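Acetyl xylan esterase (Paenibacillus sp. R4, PDB 6AGQ) probably removes acetyl groups from acetylated xylan, as a cold-active esterase of the alpha/beta-hydrolase clan. Local coordinates at residues Y152-V157 / P209-F214. Residues are numbered along the deposited sequence; the frame is centred on the assembly and turned at random.
Sequences YYYKQV and PFLCHF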
ATOM      1  N   TYR A 152      13.500 -11.622  32.441  1.00 25.98           N
ATOM      2  CA  TYR A 152      12.905 -10.898  31.343  1.00 25.30           C
ATOM      3  C   TYR A 152      13.680  -9.601  30.984  1.00 25.33           C
ATOM      4  O   TYR A 152      14.018  -8.840  31.885  1.00 21.89           O
ATOM      5  CB  TYR A 152      11.464 -10.596  31.659  1.00 23.42           C
ATOM      6  CG  TYR A 152      10.745  -9.807  30.571  1.00 22.57           C
ATOM      7  CD1 TYR A 152      10.549 -10.376  29.331  1.00 20.99           C
ATOM      8  CD2 TYR A 152      10.267  -8.491  30.807  1.00 21.34           C
ATOM      9  CE1 TYR A 152       9.890  -9.695  28.350  1.00 22.31           C
ATOM     10  CE2 TYR A 152       9.619  -7.781  29.805  1.00 23.08           C
ATOM     11  CZ  TYR A 152       9.451  -8.386  28.562  1.00 23.19           C
ATOM     12  OH  TYR A 152       8.791  -7.736  27.524  1.00 23.65           O
ATOM     13  N   TYR A 153      13.926  -9.358  29.678  1.00 22.85           N
ATOM     14  CA  TYR A 153      14.620  -8.122  29.198  1.00 22.56           C
ATOM     15  C   TYR A 153      14.420  -6.826  30.011  1.00 23.19           C
ATOM     16  O   TYR A 153      15.386  -6.126  30.409  1.00 22.38           O
ATOM     17  CB  TYR A 153      14.177  -7.835  27.770  1.00 26.72           C
ATOM     18  CG  TYR A 153      14.804  -6.636  27.138  1.00 23.81           C
ATOM     19  CD1 TYR A 153      16.148  -6.668  26.729  1.00 26.03           C
ATOM     20  CD2 TYR A 153      14.089  -5.499  26.960  1.00 23.33           C
ATOM     21  CE1 TYR A 153      16.757  -5.570  26.144  1.00 24.95           C
ATOM     22  CE2 TYR A 153      14.671  -4.386  26.391  1.00 23.73           C
ATOM     23  CZ  TYR A 153      16.018  -4.424  25.993  1.00 24.98           C
ATOM     24  OH  TYR A 153      16.595  -3.335  25.431  1.00 21.04           O
ATOM     25  N   TYR A 154      13.171  -6.514  30.326  1.00 24.47           N
ATOM     26  CA  TYR A 154      12.898  -5.223  30.946  1.00 24.77           C
ATOM     27  C   TYR A 154      13.227  -5.193  32.404  1.00 25.71           C
ATOM     28  O   TYR A 154      13.213  -4.085  32.976  1.00 24.89           O
ATOM     29  CB  TYR A 154      11.497  -4.632  30.624  1.00 24.48           C
ATOM     30  CG  TYR A 154      11.394  -4.015  29.215  1.00 22.89           C
ATOM     31  CD1 TYR A 154      11.950  -2.751  28.927  1.00 21.14           C
ATOM     32  CD2 TYR A 154      10.683  -4.673  28.199  1.00 22.65           C
ATOM     33  CE1 TYR A 154      11.890  -2.197  27.648  1.00 23.28           C
ATOM     34  CE2 TYR A 154      10.558  -4.116  26.929  1.00 23.96           C
ATOM     35  CZ  TYR A 154      11.165  -2.892  26.646  1.00 23.78           C
ATOM     36  OH  TYR A 154      11.044  -2.365  25.405  1.00 24.49           O
ATOM     37  N   LYS A 155      13.600  -6.321  33.018  1.00 22.06           N
ATOM     38  CA  LYS A 155      14.012  -6.235  34.404  1.00 24.57           C
ATOM     39  C   LYS A 155      15.294  -5.404  34.554  1.00 25.42           C
ATOM     40  O   LYS A 155      15.291  -4.420  35.234  1.00 27.88           O
ATOM     41  CB  LYS A 155      14.193  -7.591  35.054  1.00 25.80           C
ATOM     42  CG  LYS A 155      14.466  -7.491  36.544  1.00 27.90           C
ATOM     43  CD  LYS A 155      14.762  -8.861  37.175  1.00 30.31           C
ATOM     44  CE  LYS A 155      16.220  -9.043  37.443  1.00 32.31           C
ATOM     45  NZ  LYS A 155      16.457 -10.444  37.868  1.00 35.31           N
ATOM     46  N   GLN A 156      16.372  -5.812  33.913  1.00 23.77           N
ATOM     47  CA  GLN A 156      17.586  -5.060  33.947  1.00 25.21           C
ATOM     48  C   GLN A 156      17.430  -3.677  33.290  1.00 26.90           C
ATOM     49  O   GLN A 156      18.066  -2.716  33.759  1.00 24.06           O
ATOM     50  CB  GLN A 156      18.767  -5.842  33.331  1.00 26.59           C
ATOM     51  CG  GLN A 156      19.297  -6.934  34.247  1.00 28.92           C
ATOM     52  CD  GLN A 156      20.081  -6.385  35.439  1.00 33.05           C
ATOM     53  OE1 GLN A 156      20.703  -5.323  35.360  1.00 36.37           O
ATOM     54  NE2 GLN A 156      20.015  -7.086  36.557  1.00 35.94           N
ATOM     55  N   VAL A 157      16.529  -3.505  32.305  1.00 23.93           N
ATOM     56  CA  VAL A 157      16.284  -2.133  31.770  1.00 22.73           C
ATOM     57  C   VAL A 157      15.751  -1.185  32.843  1.00 22.61           C
ATOM     58  O   VAL A 157      16.240  -0.040  32.992  1.00 23.01           O
ATOM     59  CB  VAL A 157      15.368  -2.180  30.511  1.00 24.95           C
ATOM     60  CG1 VAL A 157      15.111  -0.812  29.952  1.00 23.37           C
ATOM     61  CG2 VAL A 157      16.023  -3.054  29.436  1.00 25.37           C
ATOM     62  N   PRO A 209       2.772   6.491  26.266  1.00 27.48           N
ATOM     63  CA  PRO A 209       3.615   5.484  26.841  1.00 27.09           C
ATOM     64  C   PRO A 209       3.285   4.074  26.310  1.00 30.64           C
ATOM     65  O   PRO A 209       2.110   3.680  26.238  1.00 29.86           O
ATOM     66  CB  PRO A 209       3.373   5.608  28.333  1.00 27.56           C
ATOM     67  CG  PRO A 209       2.055   6.286  28.469  1.00 28.43           C
ATOM     68  CD  PRO A 209       1.946   7.165  27.280  1.00 27.40           C
ATOM     69  N   PHE A 210       4.359   3.394  25.905  1.00 26.89           N
ATOM     70  CA  PHE A 210       4.423   1.982  25.540  1.00 29.52           C
ATOM     71  C   PHE A 210       4.583   1.191  26.828  1.00 30.95           C
ATOM     72  O   PHE A 210       4.714   1.792  27.927  1.00 26.87           O
ATOM     73  CB  PHE A 210       5.619   1.826  24.577  1.00 32.20           C
ATOM     74  CG  PHE A 210       5.843   0.459  24.069  1.00 34.37           C
ATOM     75  CD1 PHE A 210       4.905  -0.166  23.266  1.00 38.67           C
ATOM     76  CD2 PHE A 210       7.040  -0.195  24.328  1.00 37.58           C
ATOM     77  CE1 PHE A 210       5.127  -1.448  22.769  1.00 35.32           C
ATOM     78  CE2 PHE A 210       7.250  -1.476  23.865  1.00 40.78           C
ATOM     79  CZ  PHE A 210       6.287  -2.111  23.094  1.00 37.80           C
ATOM     80  N   LEU A 211       4.462  -0.145  26.736  1.00 28.00           N
ATOM     81  CA  LEU A 211       4.549  -1.018  27.928  1.00 28.15           C
ATOM     82  C   LEU A 211       3.386  -0.852  28.913  1.00 28.25           C
ATOM     83  O   LEU A 211       3.564  -1.043  30.126  1.00 28.13           O
ATOM     84  CB  LEU A 211       5.878  -0.859  28.706  1.00 27.53           C
ATOM     85  CG  LEU A 211       7.142  -0.726  27.827  1.00 28.69           C
ATOM     86  CD1 LEU A 211       8.374  -0.158  28.546  1.00 28.06           C
ATOM     87  CD2 LEU A 211       7.442  -2.074  27.198  1.00 28.89           C
ATOM     88  N   CYS A 212       2.193  -0.555  28.406  1.00 29.06           N
ATOM     89  CA  CYS A 212       1.001  -0.388  29.256  1.00 28.80           C
ATOM     90  C   CYS A 212      -0.079  -1.327  28.752  1.00 31.63           C
ATOM     91  O   CYS A 212      -0.258  -1.505  27.551  1.00 28.54           O
ATOM     92  CB  CYS A 212       0.441   1.047  29.268  1.00 31.57           C
ATOM     93  SG  CYS A 212       1.574   2.342  29.916  1.00 36.93           S
ATOM     94  N   HIS A 213      -0.819  -1.866  29.712  1.00 32.57           N
ATOM     95  CA  HIS A 213      -1.942  -2.719  29.501  1.00 36.29           C
ATOM     96  C   HIS A 213      -1.687  -3.775  28.427  1.00 32.97           C
ATOM     97  O   HIS A 213      -2.403  -3.805  27.421  1.00 31.84           O
ATOM     98  CB  HIS A 213      -3.161  -1.807  29.232  1.00 40.00           C
ATOM     99  CG  HIS A 213      -4.473  -2.466  29.493  1.00 43.43           C
ATOM    100  ND1 HIS A 213      -4.582  -3.690  30.123  1.00 42.98           N
ATOM    101  CD2 HIS A 213      -5.740  -2.061  29.233  1.00 44.74           C
ATOM    102  CE1 HIS A 213      -5.860  -4.030  30.209  1.00 42.16           C
ATOM    103  NE2 HIS A 213      -6.581  -3.065  29.664  1.00 47.24           N
ATOM    104  N   PHE A 214      -0.631  -4.586  28.636  1.00 31.22           N
ATOM    105  CA  PHE A 214      -0.116  -5.547  27.623  1.00 30.10           C
ATOM    106  C   PHE A 214      -1.130  -6.443  26.891  1.00 29.64           C
ATOM    107  O   PHE A 214      -1.057  -6.615  25.681  1.00 33.49           O
ATOM    108  CB  PHE A 214       0.954  -6.461  28.199  1.00 30.66           C
ATOM    109  CG  PHE A 214       2.319  -5.804  28.356  1.00 32.05           C
ATOM    110  CD1 PHE A 214       3.109  -5.526  27.241  1.00 30.76           C
ATOM    111  CD2 PHE A 214       2.810  -5.495  29.616  1.00 30.47           C
ATOM    112  CE1 PHE A 214       4.360  -4.952  27.368  1.00 29.84           C
ATOM    113  CE2 PHE A 214       4.050  -4.914  29.761  1.00 30.51           C
ATOM    114  CZ  PHE A 214       4.830  -4.640  28.629  1.00 31.07           C
TER
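The ring of Tyr-154 turns one face to Leu-211, whose methyl CD2 sits 4.1 Å from the ring centroid and 28° off the normal, a CH-pi contact. Leu-211 CD2 comes closest at the rim, 3.7 Å from Tyr-154 CE2, while Leu-211 CD1 lies over the other side of the same face, 4.2 Å from Tyr-154 CE1. A branched leucine suits this place because its two methyls can spread across a flat ring. On the opposite face, Tyr-153 CD2 stands 3.6 Å above the ring plane, over its centre, so Tyr-154 lies between Tyr-153 and Leu-211. In the alpha/beta-hydrolase fold this joins helix 153-170 to the loop that follows strand 203-207, close to the probable nucleophile elbow around Ser-185. With CG anti to the backbone N (chi1 -179°), Phe-210 reaches out to cross Tyr-154 at about a right angle, its apolar edge placing Phe-210 CE2 4.2 Å from Tyr-154 OH. Buried Tyr-154 suits its place with two flat faces and an OH satisfied by a hydrogen bond with Gln-186 OE1. A leucine here would probably leave Gln-186 OE1 without this partner and Leu-211 without an aromatic face to lie on. Leu-211 also touches Leu-190 of helix 186-197.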